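Long-range contacts in hypothetical protein PA0115 (Pseudomonas aeruginosa, PDB 1XEB), which belongs to the GNAT acetyltransferase superfamily and probably transfers an acyl group from acyl-CoA to an amino group of its substrate: residues W5-H10 with D48-M53; Y19-L24 with L61-L66; T26-V31 with R80-S85; V113-Q118 with Y128-V133. One frame throughout, in Å; residues are numbered along the deposited sequence.

In the fold
All four contacts reach one mixed sheet of GNAT type. Contact 1 pairs its end strand 4-9 with strand 50-56. Contacts 2 and 3 lay successive parts of helix 15-32 on the next two strands, 59-67 and 76-83, their centres about 8 Å apart. The strands are joined by Tyr63 N to Val82 O (2.9 Å). His51 ND1 to Tyr63 OH (2.6 Å) ties contact 1 to contact 2. Contact 4 lies beyond, about 20 Å from contact 3 centre to centre, although strands 76-83 and 113-118 are neighbours. In GNAT enzymes acyl-CoA generally binds where the strands corresponding to 76-83 and 113-118 splay apart, so contacts 3 and 4 each probably supply one flanking strand.

Contact 1. Residues W5-H10 with D48-M53; sequences WTCKHH and DTHHLM
His9 turns the edge of its imidazole toward the face of His50, an offset edge-to-face pair with ring planes 72° apart. His9 CA covers the centre of that same His50 face, 3.7 Å from the ring centroid, as a CH-pi contact. His9 CG stands anti to the backbone N (chi1 -175°), on the side of Asp48. There NE2 donates to Asp48 OD1 over 2.7 Å, in the ring plane and onto the anti lone pair, with the carboxylate turned 75° from the ring. His50 ND1 binds the backbone of the same aspartate, Asp48 O, at 2.6 Å. Farther along this face Leu52 touches Cys7 CB through CD1 and Trp5 CZ3 through CD2 (3.9 Å), beneath helix 92-108. Thr6 and selenomethionine Met53 lie side by side on the other face, CG2 to CB 3.7 Å. Thr6-Met53 and Lys8-His51 are the hydrogen-bonded pairs of this antiparallel ladder, which attaches end strand 4-9 to the GNAT sheet. His9 ND1 is also bound by Ala11 N; an accepting ND1 beside a donating NE2 is consistent with a neutral imidazole carrying its proton on NE2.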
loop_
_atom_site.group_PDB
_atom_site.type_symbol
_atom_site.label_atom_id
_atom_site.label_comp_id
_atom_site.label_asym_id
_atom_site.label_seq_id
_atom_site.Cartn_x
_atom_site.Cartn_y
_atom_site.Cartn_z
ATOM N N TRP A 5 -2.860 -14.341 5.169
ATOM C CA TRP A 5 -3.046 -13.263 4.221
ATOM C C TRP A 5 -4.446 -13.193 3.638
ATOM O O TRP A 5 -5.100 -14.210 3.399
ATOM C CB TRP A 5 -2.035 -13.376 3.087
ATOM C CG TRP A 5 -0.658 -13.094 3.530
ATOM C CD1 TRP A 5 0.242 -13.984 4.045
ATOM C CD2 TRP A 5 -0.001 -11.829 3.497
ATOM N NE1 TRP A 5 1.428 -13.348 4.328
ATOM C CE2 TRP A 5 1.304 -12.022 3.998
ATOM C CE3 TRP A 5 -0.384 -10.549 3.090
ATOM C CZ2 TRP A 5 2.227 -10.980 4.099
ATOM C CZ3 TRP A 5 0.533 -9.511 3.191
ATOM C CH2 TRP A 5 1.823 -9.733 3.689
ATOM N N THR A 6 -4.898 -11.970 3.401
ATOM C CA THR A 6 -6.217 -11.756 2.831
ATOM C C THR A 6 -6.253 -10.501 1.954
ATOM O O THR A 6 -5.664 -9.468 2.288
ATOM C CB THR A 6 -7.289 -11.658 3.947
ATOM O OG1 THR A 6 -8.490 -11.126 3.394
ATOM C CG2 THR A 6 -6.823 -10.767 5.083
ATOM N N CYS A 7 -6.916 -10.607 0.810
ATOM C CA CYS A 7 -7.038 -9.468 -0.096
ATOM C C CYS A 7 -8.504 -9.299 -0.416
ATOM O O CYS A 7 -9.054 -10.020 -1.242
ATOM C CB CYS A 7 -6.268 -9.690 -1.391
ATOM S SG CYS A 7 -6.313 -8.207 -2.417
ATOM N N LYS A 8 -9.128 -8.326 0.229
ATOM C CA LYS A 8 -10.541 -8.114 0.044
ATOM C C LYS A 8 -10.935 -6.824 -0.645
ATOM O O LYS A 8 -10.240 -5.804 -0.578
ATOM C CB LYS A 8 -11.245 -8.177 1.408
ATOM C CG LYS A 8 -11.040 -9.486 2.165
ATOM C CD LYS A 8 -11.642 -9.459 3.590
ATOM C CE LYS A 8 -13.165 -9.384 3.589
ATOM N NZ LYS A 8 -13.753 -9.494 4.969
ATOM N N HIS A 9 -12.080 -6.894 -1.307
ATOM C CA HIS A 9 -12.675 -5.752 -1.974
ATOM C C HIS A 9 -13.210 -4.951 -0.785
ATOM O O HIS A 9 -13.623 -5.537 0.222
ATOM C CB HIS A 9 -13.824 -6.237 -2.861
ATOM C CG HIS A 9 -14.451 -5.166 -3.687
ATOM N ND1 HIS A 9 -15.227 -4.167 -3.144
ATOM C CD2 HIS A 9 -14.437 -4.949 -5.024
ATOM C CE1 HIS A 9 -15.668 -3.380 -4.111
ATOM N NE2 HIS A 9 -15.203 -3.834 -5.261
ATOM N N HIS A 10 -13.209 -3.628 -0.884
ATOM C CA HIS A 10 -13.686 -2.817 0.223
ATOM C C HIS A 10 -15.132 -3.099 0.631
ATOM O O HIS A 10 -15.483 -2.955 1.798
ATOM C CB HIS A 10 -13.535 -1.334 -0.107
ATOM C CG HIS A 10 -14.530 -0.831 -1.099
ATOM N ND1 HIS A 10 -15.777 -0.378 -0.734
ATOM C CD2 HIS A 10 -14.463 -0.704 -2.446
ATOM C CE1 HIS A 10 -16.437 0.010 -1.811
ATOM N NE2 HIS A 10 -15.662 -0.179 -2.863
ATOM N N ASP A 48 -13.296 -0.111 -6.840
ATOM C CA ASP A 48 -12.842 -1.447 -6.504
ATOM C C ASP A 48 -11.573 -1.442 -5.640
ATOM O O ASP A 48 -10.753 -2.362 -5.705
ATOM C CB ASP A 48 -12.614 -2.277 -7.776
ATOM C CG ASP A 48 -13.922 -2.652 -8.482
ATOM O OD1 ASP A 48 -14.859 -3.152 -7.812
ATOM O OD2 ASP A 48 -14.002 -2.457 -9.712
ATOM N N THR A 49 -11.405 -0.415 -4.823
ATOM C CA THR A 49 -10.233 -0.391 -3.974
ATOM C C THR A 49 -10.125 -1.698 -3.176
ATOM O O THR A 49 -11.090 -2.125 -2.518
ATOM C CB THR A 49 -10.295 0.749 -2.982
ATOM O OG1 THR A 49 -10.342 1.988 -3.682
ATOM C CG2 THR A 49 -9.084 0.723 -2.091
ATOM N N HIS A 50 -8.968 -2.349 -3.238
ATOM C CA HIS A 50 -8.795 -3.570 -2.462
ATOM C C HIS A 50 -7.899 -3.319 -1.261
ATOM O O HIS A 50 -7.204 -2.303 -1.195
ATOM C CB HIS A 50 -8.235 -4.707 -3.329
ATOM C CG HIS A 50 -9.287 -5.436 -4.104
ATOM N ND1 HIS A 50 -10.061 -4.824 -5.062
ATOM C CD2 HIS A 50 -9.725 -6.717 -4.032
ATOM C CE1 HIS A 50 -10.933 -5.693 -5.546
ATOM N NE2 HIS A 50 -10.750 -6.848 -4.936
ATOM N N HIS A 51 -7.938 -4.243 -0.303
ATOM C CA HIS A 51 -7.134 -4.125 0.900
ATOM C C HIS A 51 -6.419 -5.446 1.209
ATOM O O HIS A 51 -7.055 -6.466 1.509
ATOM C CB HIS A 51 -8.032 -3.702 2.068
ATOM C CG HIS A 51 -8.765 -2.416 1.821
ATOM N ND1 HIS A 51 -8.287 -1.191 2.240
ATOM C CD2 HIS A 51 -9.907 -2.161 1.136
ATOM C CE1 HIS A 51 -9.101 -0.238 1.818
ATOM N NE2 HIS A 51 -10.091 -0.802 1.144
ATOM N N LEU A 52 -5.090 -5.419 1.119
ATOM C CA LEU A 52 -4.275 -6.589 1.391
ATOM C C LEU A 52 -3.883 -6.550 2.857
ATOM O O LEU A 52 -3.344 -5.559 3.342
ATOM C CB LEU A 52 -3.023 -6.588 0.514
ATOM C CG LEU A 52 -2.106 -7.787 0.752
ATOM C CD1 LEU A 52 -2.781 -9.039 0.222
ATOM C CD2 LEU A 52 -0.766 -7.566 0.077
HETATM N N MSE A 53 -4.159 -7.632 3.566
HETATM C CA MSE A 53 -3.869 -7.691 4.988
HETATM C C MSE A 53 -3.193 -9.000 5.397
HETATM O O MSE A 53 -3.489 -10.062 4.859
HETATM C CB MSE A 53 -5.168 -7.534 5.787
HETATM C CG MSE A 53 -5.938 -6.252 5.521
HETATM SE SE MSE A 53 -7.775 -6.290 6.221
HETATM C CE MSE A 53 -7.399 -5.838 8.041
#

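Contact 2. Residues Y19-L24 with L61-L66; sequences YALLQL and LAYLRL
Leu21 holds CG between its backbone N and carbonyl carbon (chi1 76°), whereas Tyr63 carries CG anti to its backbone N (chi1 169°). The first places Leu21 CG toward the hydroxyl end of the ring, the second Tyr63 CG toward the helix, and the leucine branches then lie against the tyrosine. Leu21 CB lies 3.8 Å from Tyr63 CE1, and Leu21 CD2 approaches the same CE1. Leu21 CD1 reaches farther out, meeting Tyr63 OH at 3.7 Å. The leucine thus follows the ring from Tyr63 CD1 to the hydroxyl, obliquely to its plane. Almost one turn later, Leu24 directs CD2 at the root of the same tyrosine, 4.1 Å from Tyr63 CB. That methyl also lies 4.2 Å from Leu61 C, at the peptide joining Leu61 to Ala62. Here strand 59-67 has a classic beta bulge: Leu61 and Ala62 both face Ala54 of the adjoining strand 50-56. In the GNAT fold this is an early helix, 15-32, lying across the N-terminal part of the sheet; the axes of the two short segments are 9.2 Å apart and cross at -96°. Ala62 and Leu64 pack instead on helix 92-108, so the strand is sandwiched by the two helices. No hydrogen bond joins the segments. The polar end of Tyr63 has its own partners: OH is hydrogen-bonded to His51 ND1 and more weakly to Arg25 NH2. Leu24 also touches Val82 of strand 76-83.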
loop_
_atom_site.group_PDB
_atom_site.type_symbol
_atom_site.label_atom_id
_atom_site.label_comp_id
_atom_site.label_asym_id
_atom_site.label_seq_id
_atom_site.Cartn_x
_atom_site.Cartn_y
_atom_site.Cartn_z
ATOM N N TYR A 19 -11.488 -0.854 10.810
ATOM C CA TYR A 19 -10.974 -0.189 11.982
ATOM C C TYR A 19 -9.501 -0.559 12.125
ATOM O O TYR A 19 -8.636 0.311 12.242
ATOM C CB TYR A 19 -11.793 -0.634 13.194
ATOM C CG TYR A 19 -11.627 0.253 14.392
ATOM C CD1 TYR A 19 -10.697 -0.052 15.380
ATOM C CD2 TYR A 19 -12.339 1.445 14.495
ATOM C CE1 TYR A 19 -10.472 0.812 16.445
ATOM C CE2 TYR A 19 -12.120 2.313 15.542
ATOM C CZ TYR A 19 -11.184 1.992 16.519
ATOM O OH TYR A 19 -10.959 2.855 17.560
ATOM N N ALA A 20 -9.208 -1.855 12.068
ATOM C CA ALA A 20 -7.835 -2.340 12.217
ATOM C C ALA A 20 -6.860 -1.726 11.232
ATOM O O ALA A 20 -5.806 -1.231 11.626
ATOM C CB ALA A 20 -7.791 -3.860 12.103
ATOM N N LEU A 21 -7.211 -1.750 9.950
ATOM C CA LEU A 21 -6.319 -1.204 8.938
ATOM C C LEU A 21 -6.154 0.321 9.074
ATOM O O LEU A 21 -5.094 0.856 8.770
ATOM C CB LEU A 21 -6.803 -1.592 7.529
ATOM C CG LEU A 21 -8.004 -0.876 6.892
ATOM C CD1 LEU A 21 -7.543 0.364 6.138
ATOM C CD2 LEU A 21 -8.692 -1.827 5.931
ATOM N N LEU A 22 -7.181 1.029 9.534
ATOM C CA LEU A 22 -7.023 2.469 9.684
ATOM C C LEU A 22 -6.188 2.739 10.930
ATOM O O LEU A 22 -5.426 3.711 11.011
ATOM C CB LEU A 22 -8.378 3.166 9.792
ATOM C CG LEU A 22 -9.180 3.262 8.485
ATOM C CD1 LEU A 22 -10.533 3.953 8.753
ATOM C CD2 LEU A 22 -8.365 4.039 7.443
ATOM N N GLN A 23 -6.316 1.859 11.908
ATOM C CA GLN A 23 -5.560 2.042 13.128
ATOM C C GLN A 23 -4.067 1.790 12.915
ATOM O O GLN A 23 -3.223 2.458 13.525
ATOM C CB GLN A 23 -6.095 1.110 14.192
ATOM C CG GLN A 23 -5.601 1.464 15.558
ATOM C CD GLN A 23 -4.948 0.295 16.206
ATOM O OE1 GLN A 23 -3.738 0.308 16.467
ATOM N NE2 GLN A 23 -5.739 -0.750 16.464
ATOM N N LEU A 24 -3.737 0.827 12.055
ATOM C CA LEU A 24 -2.331 0.521 11.786
ATOM C C LEU A 24 -1.721 1.661 10.973
ATOM O O LEU A 24 -0.602 2.127 11.237
ATOM C CB LEU A 24 -2.211 -0.793 11.010
ATOM C CG LEU A 24 -0.790 -1.176 10.570
ATOM C CD1 LEU A 24 0.141 -1.228 11.772
ATOM C CD2 LEU A 24 -0.828 -2.519 9.859
ATOM N N LEU A 61 -0.523 -7.131 11.166
ATOM C CA LEU A 61 0.893 -6.776 11.156
ATOM C C LEU A 61 1.397 -6.090 9.890
ATOM O O LEU A 61 2.413 -5.389 9.916
ATOM C CB LEU A 61 1.738 -8.016 11.440
ATOM C CG LEU A 61 1.475 -8.778 12.746
ATOM C CD1 LEU A 61 2.560 -9.842 12.899
ATOM C CD2 LEU A 61 1.476 -7.838 13.953
ATOM N N ALA A 62 0.694 -6.288 8.781
ATOM C CA ALA A 62 1.104 -5.673 7.532
ATOM C C ALA A 62 -0.119 -5.377 6.701
ATOM O O ALA A 62 -1.105 -6.133 6.732
ATOM C CB ALA A 62 2.049 -6.592 6.758
ATOM N N TYR A 63 -0.032 -4.286 5.943
ATOM C CA TYR A 63 -1.121 -3.845 5.098
ATOM C C TYR A 63 -0.652 -3.026 3.908
ATOM O O TYR A 63 0.417 -2.423 3.927
ATOM C CB TYR A 63 -2.070 -2.984 5.932
ATOM C CG TYR A 63 -3.112 -2.237 5.134
ATOM C CD1 TYR A 63 -4.357 -2.804 4.873
ATOM C CD2 TYR A 63 -2.842 -0.977 4.617
ATOM C CE1 TYR A 63 -5.309 -2.127 4.115
ATOM C CE2 TYR A 63 -3.781 -0.297 3.853
ATOM C CZ TYR A 63 -5.016 -0.873 3.606
ATOM O OH TYR A 63 -5.964 -0.186 2.874
ATOM N N LEU A 64 -1.456 -3.048 2.856
ATOM C CA LEU A 64 -1.223 -2.224 1.687
ATOM C C LEU A 64 -2.561 -2.113 0.946
ATOM O O LEU A 64 -3.407 -3.020 0.981
ATOM C CB LEU A 64 -0.098 -2.763 0.784
ATOM C CG LEU A 64 -0.265 -3.870 -0.252
ATOM C CD1 LEU A 64 -1.256 -3.463 -1.349
ATOM C CD2 LEU A 64 1.107 -4.144 -0.853
ATOM N N ARG A 65 -2.751 -0.970 0.304
ATOM C CA ARG A 65 -3.972 -0.688 -0.422
ATOM C C ARG A 65 -3.767 -0.645 -1.937
ATOM O O ARG A 65 -2.751 -0.145 -2.437
ATOM C CB ARG A 65 -4.538 0.651 0.058
ATOM C CG ARG A 65 -5.801 1.083 -0.653
ATOM C CD ARG A 65 -6.314 2.397 -0.097
ATOM N NE ARG A 65 -5.422 3.519 -0.389
ATOM C CZ ARG A 65 -5.674 4.774 -0.028
ATOM N NH1 ARG A 65 -6.792 5.060 0.640
ATOM N NH2 ARG A 65 -4.816 5.745 -0.337
ATOM N N LEU A 66 -4.756 -1.173 -2.651
ATOM C CA LEU A 66 -4.755 -1.189 -4.098
ATOM C C LEU A 66 -5.936 -0.360 -4.642
ATOM O O LEU A 66 -7.098 -0.672 -4.379
ATOM C CB LEU A 66 -4.845 -2.642 -4.593
ATOM C CG LEU A 66 -3.614 -3.474 -4.222
ATOM C CD1 LEU A 66 -3.989 -4.912 -3.923
ATOM C CD2 LEU A 66 -2.626 -3.408 -5.340
#

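Contact 3. Residues T26-V31 with R80-S85; sequences TEVFVV and RVVSSS
Phe29 presents its ring edge to the backbone of strand 76-83, with Val81 O near the ring plane and 3.2 Å from CZ, a polarised aromatic C-H facing a carbonyl oxygen. The contact belongs to the GNAT fold, with the later part of helix 15-32 laid across the strand that in relatives lies beside acyl-CoA and runs into the loop before helix 92-108. Arg80 CD and Val82 CB approach the Phe29 ring obliquely, at 3.7 Å from CE1 and 3.9 Å from CZ respectively. The Arg80 guanidinium is turned 73° from the ring, so the two flat groups are not stacked; it is the aliphatic part of the arginine that touches Phe29. The helix and strand axes pass 8.9 Å apart, with a crossing angle of 111°. Segment 26-31 widens into a pi-type turn, in which Thr26 O accepts from both Val30 N and Val31 N. Arg80 NE forms a salt bridge with Glu39, and both Phe29 and Arg80 also touch Tyr37, so loop residues complete the surroundings of the pair. Beside the ring the two valines meet methyl to methyl. Val82 CG2, anti to its backbone N, points into the fork of Val28, 3.5 Å from CB and 3.4 Å from Val28 CG2.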
loop_
_atom_site.group_PDB
_atom_site.type_symbol
_atom_site.label_atom_id
_atom_site.label_comp_id
_atom_site.label_asym_id
_atom_site.label_seq_id
_atom_site.Cartn_x
_atom_site.Cartn_y
_atom_site.Cartn_z
ATOM N N THR A 26 -2.653 4.778 10.850
ATOM C CA THR A 26 -2.525 5.982 11.651
ATOM C C THR A 26 -1.320 5.865 12.567
ATOM O O THR A 26 -0.543 6.819 12.743
ATOM C CB THR A 26 -3.773 6.208 12.523
ATOM O OG1 THR A 26 -4.919 6.391 11.688
ATOM C CG2 THR A 26 -3.590 7.427 13.387
ATOM N N GLU A 27 -1.167 4.682 13.152
ATOM C CA GLU A 27 -0.064 4.446 14.065
ATOM C C GLU A 27 1.279 4.703 13.401
ATOM O O GLU A 27 2.161 5.304 14.000
ATOM C CB GLU A 27 -0.129 3.018 14.586
ATOM C CG GLU A 27 1.047 2.605 15.460
ATOM C CD GLU A 27 0.884 1.187 15.965
ATOM O OE1 GLU A 27 0.119 0.991 16.940
ATOM O OE2 GLU A 27 1.499 0.267 15.368
ATOM N N VAL A 28 1.429 4.257 12.155
ATOM C CA VAL A 28 2.683 4.450 11.443
ATOM C C VAL A 28 2.823 5.771 10.688
ATOM O O VAL A 28 3.771 6.500 10.927
ATOM C CB VAL A 28 2.944 3.279 10.487
ATOM C CG1 VAL A 28 4.229 3.503 9.700
ATOM C CG2 VAL A 28 3.052 1.992 11.307
ATOM N N PHE A 29 1.895 6.087 9.789
ATOM C CA PHE A 29 1.984 7.331 9.015
ATOM C C PHE A 29 1.684 8.597 9.807
ATOM O O PHE A 29 2.255 9.645 9.518
ATOM C CB PHE A 29 1.075 7.266 7.778
ATOM C CG PHE A 29 1.413 6.144 6.849
ATOM C CD1 PHE A 29 0.434 5.254 6.428
ATOM C CD2 PHE A 29 2.729 5.936 6.447
ATOM C CE1 PHE A 29 0.751 4.166 5.630
ATOM C CE2 PHE A 29 3.058 4.856 5.651
ATOM C CZ PHE A 29 2.068 3.960 5.239
ATOM N N VAL A 30 0.802 8.519 10.798
ATOM C CA VAL A 30 0.507 9.700 11.596
ATOM C C VAL A 30 1.376 9.798 12.849
ATOM O O VAL A 30 2.138 10.743 13.012
ATOM C CB VAL A 30 -0.966 9.745 12.046
ATOM C CG1 VAL A 30 -1.202 10.971 12.921
ATOM C CG2 VAL A 30 -1.876 9.784 10.851
ATOM N N VAL A 31 1.287 8.809 13.727
ATOM C CA VAL A 31 2.042 8.868 14.973
ATOM C C VAL A 31 3.549 8.678 14.933
ATOM O O VAL A 31 4.303 9.615 15.186
ATOM C CB VAL A 31 1.474 7.888 16.011
ATOM C CG1 VAL A 31 2.222 8.057 17.356
ATOM C CG2 VAL A 31 -0.014 8.138 16.189
ATOM N N ARG A 80 -0.172 3.248 0.839
ATOM C CA ARG A 80 -0.352 2.957 2.256
ATOM C C ARG A 80 0.354 1.653 2.656
ATOM O O ARG A 80 -0.178 0.850 3.432
ATOM C CB ARG A 80 -1.842 2.888 2.576
ATOM C CG ARG A 80 -2.562 4.220 2.443
ATOM C CD ARG A 80 -2.058 5.187 3.489
ATOM N NE ARG A 80 -2.940 6.337 3.711
ATOM C CZ ARG A 80 -3.021 7.400 2.923
ATOM N NH1 ARG A 80 -3.855 8.389 3.230
ATOM N NH2 ARG A 80 -2.273 7.478 1.833
ATOM N N VAL A 81 1.549 1.449 2.104
ATOM C CA VAL A 81 2.342 0.256 2.387
ATOM C C VAL A 81 2.883 0.407 3.802
ATOM O O VAL A 81 3.618 1.352 4.101
ATOM C CB VAL A 81 3.507 0.098 1.375
ATOM C CG1 VAL A 81 4.418 -1.048 1.804
ATOM C CG2 VAL A 81 2.948 -0.181 -0.019
ATOM N N VAL A 82 2.506 -0.525 4.673
ATOM C CA VAL A 82 2.905 -0.439 6.072
ATOM C C VAL A 82 3.064 -1.800 6.742
ATOM O O VAL A 82 2.432 -2.787 6.368
ATOM C CB VAL A 82 1.854 0.404 6.872
ATOM C CG1 VAL A 82 0.520 -0.334 6.933
ATOM C CG2 VAL A 82 2.343 0.689 8.271
ATOM N N SER A 83 3.916 -1.841 7.749
ATOM C CA SER A 83 4.135 -3.065 8.486
ATOM C C SER A 83 4.320 -2.614 9.921
ATOM O O SER A 83 4.962 -1.600 10.167
ATOM C CB SER A 83 5.391 -3.778 7.974
ATOM O OG SER A 83 6.564 -3.099 8.393
ATOM N N SER A 84 3.745 -3.353 10.865
ATOM C CA SER A 84 3.867 -3.000 12.281
ATOM C C SER A 84 5.328 -2.957 12.734
ATOM O O SER A 84 6.129 -3.839 12.402
ATOM C CB SER A 84 3.093 -3.993 13.146
ATOM O OG SER A 84 3.155 -3.604 14.508
ATOM N N SER A 85 5.674 -1.933 13.502
ATOM C CA SER A 85 7.056 -1.785 13.964
ATOM C C SER A 85 7.607 -3.024 14.662
ATOM O O SER A 85 8.788 -3.313 14.559
ATOM C CB SER A 85 7.190 -0.578 14.904
ATOM O OG SER A 85 6.482 -0.781 16.120
#

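Contact 4. Residues V113-Q118 with Y128-V133; sequences VYLSAQ and YGFVAV
Val113 and Leu115 meet Phe130 across strands that do not pair directly: the axes of the two short segments stay 8.6 Å apart and run at 57°. Phe130 bridges the interval, its side chain setting out toward strand 113-118. Leu115 meets this ring over one face. Its CD2 stands 3.8 Å above the plane, displaced toward the rim, and 4.0 Å from the centroid in a CH-pi contact. Leu115 CG sits between the backbone N and the carbonyl carbon (chi1 62°), and is itself 3.9 Å from Phe130 CE1. Val113 adds two approaches, CG1 at 3.9 Å from Phe130 CZ and its carbonyl O, obliquely to the ring, at 3.3 Å from CE1. A second, more peripheral contact joins Tyr114 and Val133. Although the tyrosine starts away from segment 128-133, its ring edge comes back to it, CE2 touching Val133 CG2 at 3.6 Å. No hydrogen bond crosses between the two segments, and they meet by packing. Tyr125 touches both Leu115 and Phe130 from helix 122-126. That helix ends in a Schellman motif with Gly129, at positive phi, as its C-prime residue; Phe130 N bonds to Tyr125 O and turns the chain into the next strand. Strand 142-149 is antiparallel to both strand 113-118 and strand 130-132 and lies between them, with Arg149 against Phe130. A last strand inserted in this way after a strand-helix-strand unit is the C-terminal arrangement of the GNAT fold.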
loop_
_atom_site.group_PDB
_atom_site.type_symbol
_atom_site.label_atom_id
_atom_site.label_comp_id
_atom_site.label_asym_id
_atom_site.label_seq_id
_atom_site.Cartn_x
_atom_site.Cartn_y
_atom_site.Cartn_z
ATOM N N VAL A 113 1.305 -0.928 -12.879
ATOM C CA VAL A 113 1.176 -0.550 -11.478
ATOM C C VAL A 113 1.961 0.721 -11.138
ATOM O O VAL A 113 3.119 0.887 -11.552
ATOM C CB VAL A 113 1.657 -1.711 -10.556
ATOM C CG1 VAL A 113 1.483 -1.319 -9.099
ATOM C CG2 VAL A 113 0.850 -2.979 -10.846
ATOM N N TYR A 114 1.334 1.611 -10.372
ATOM C CA TYR A 114 1.978 2.862 -9.996
ATOM C C TYR A 114 2.024 3.072 -8.488
ATOM O O TYR A 114 1.097 2.718 -7.766
ATOM C CB TYR A 114 1.275 4.051 -10.686
ATOM C CG TYR A 114 1.805 5.413 -10.285
ATOM C CD1 TYR A 114 1.425 6.010 -9.080
ATOM C CD2 TYR A 114 2.733 6.072 -11.072
ATOM C CE1 TYR A 114 1.967 7.231 -8.672
ATOM C CE2 TYR A 114 3.283 7.286 -10.678
ATOM C CZ TYR A 114 2.902 7.864 -9.476
ATOM O OH TYR A 114 3.476 9.062 -9.063
ATOM N N LEU A 115 3.127 3.644 -8.018
ATOM C CA LEU A 115 3.269 3.935 -6.601
ATOM C C LEU A 115 4.111 5.174 -6.436
ATOM O O LEU A 115 4.886 5.546 -7.326
ATOM C CB LEU A 115 3.894 2.748 -5.838
ATOM C CG LEU A 115 5.311 2.237 -6.171
ATOM C CD1 LEU A 115 6.368 3.213 -5.724
ATOM C CD2 LEU A 115 5.534 0.919 -5.450
ATOM N N SER A 116 3.917 5.818 -5.292
ATOM C CA SER A 116 4.630 7.022 -4.916
ATOM C C SER A 116 5.628 6.536 -3.884
ATOM O O SER A 116 5.264 6.243 -2.740
ATOM C CB SER A 116 3.663 8.016 -4.290
ATOM O OG SER A 116 4.358 9.098 -3.716
ATOM N N ALA A 117 6.884 6.440 -4.306
ATOM C CA ALA A 117 7.968 5.944 -3.459
ATOM C C ALA A 117 8.801 7.037 -2.824
ATOM O O ALA A 117 8.988 8.101 -3.406
ATOM C CB ALA A 117 8.876 5.039 -4.284
ATOM N N GLN A 118 9.316 6.774 -1.630
ATOM C CA GLN A 118 10.168 7.759 -0.998
ATOM C C GLN A 118 11.415 7.899 -1.881
ATOM O O GLN A 118 12.011 6.914 -2.315
ATOM C CB GLN A 118 10.552 7.326 0.416
ATOM C CG GLN A 118 9.366 7.086 1.326
ATOM C CD GLN A 118 9.686 7.350 2.795
ATOM O OE1 GLN A 118 10.822 7.140 3.247
ATOM N NE2 GLN A 118 8.678 7.806 3.551
ATOM N N TYR A 128 11.917 -4.340 -8.534
ATOM C CA TYR A 128 10.628 -4.983 -8.744
ATOM C C TYR A 128 10.144 -4.569 -10.122
ATOM O O TYR A 128 9.018 -4.847 -10.521
ATOM C CB TYR A 128 9.638 -4.552 -7.675
ATOM C CG TYR A 128 9.678 -5.403 -6.436
ATOM C CD1 TYR A 128 8.781 -6.457 -6.271
ATOM C CD2 TYR A 128 10.579 -5.133 -5.412
ATOM C CE1 TYR A 128 8.773 -7.217 -5.107
ATOM C CE2 TYR A 128 10.582 -5.886 -4.241
ATOM C CZ TYR A 128 9.675 -6.922 -4.092
ATOM O OH TYR A 128 9.636 -7.644 -2.920
ATOM N N GLY A 129 11.018 -3.886 -10.843
ATOM C CA GLY A 129 10.672 -3.466 -12.180
ATOM C C GLY A 129 10.075 -2.088 -12.299
ATOM O O GLY A 129 9.616 -1.708 -13.377
ATOM N N PHE A 130 10.067 -1.331 -11.212
ATOM C CA PHE A 130 9.517 0.017 -11.273
ATOM C C PHE A 130 10.569 0.981 -11.816
ATOM O O PHE A 130 11.757 0.809 -11.566
ATOM C CB PHE A 130 9.055 0.468 -9.886
ATOM C CG PHE A 130 7.753 -0.154 -9.441
ATOM C CD1 PHE A 130 6.541 0.478 -9.698
ATOM C CD2 PHE A 130 7.745 -1.363 -8.753
ATOM C CE1 PHE A 130 5.327 -0.089 -9.267
ATOM C CE2 PHE A 130 6.555 -1.934 -8.325
ATOM C CZ PHE A 130 5.337 -1.294 -8.581
ATOM N N VAL A 131 10.126 1.983 -12.576
ATOM C CA VAL A 131 11.023 2.993 -13.133
ATOM C C VAL A 131 10.452 4.369 -12.815
ATOM O O VAL A 131 9.238 4.543 -12.769
ATOM C CB VAL A 131 11.164 2.845 -14.674
ATOM C CG1 VAL A 131 12.069 3.950 -15.234
ATOM C CG2 VAL A 131 11.747 1.475 -15.015
ATOM N N ALA A 132 11.327 5.344 -12.597
ATOM C CA ALA A 132 10.902 6.707 -12.271
ATOM C C ALA A 132 10.044 7.353 -13.361
ATOM O O ALA A 132 10.371 7.258 -14.549
ATOM C CB ALA A 132 12.126 7.573 -12.000
ATOM N N VAL A 133 8.948 8.002 -12.970
ATOM C CA VAL A 133 8.087 8.672 -13.958
ATOM C C VAL A 133 7.759 10.128 -13.644
ATOM O O VAL A 133 7.030 10.769 -14.383
ATOM C CB VAL A 133 6.750 7.915 -14.180
ATOM C CG1 VAL A 133 6.973 6.731 -15.130
ATOM C CG2 VAL A 133 6.189 7.447 -12.832
#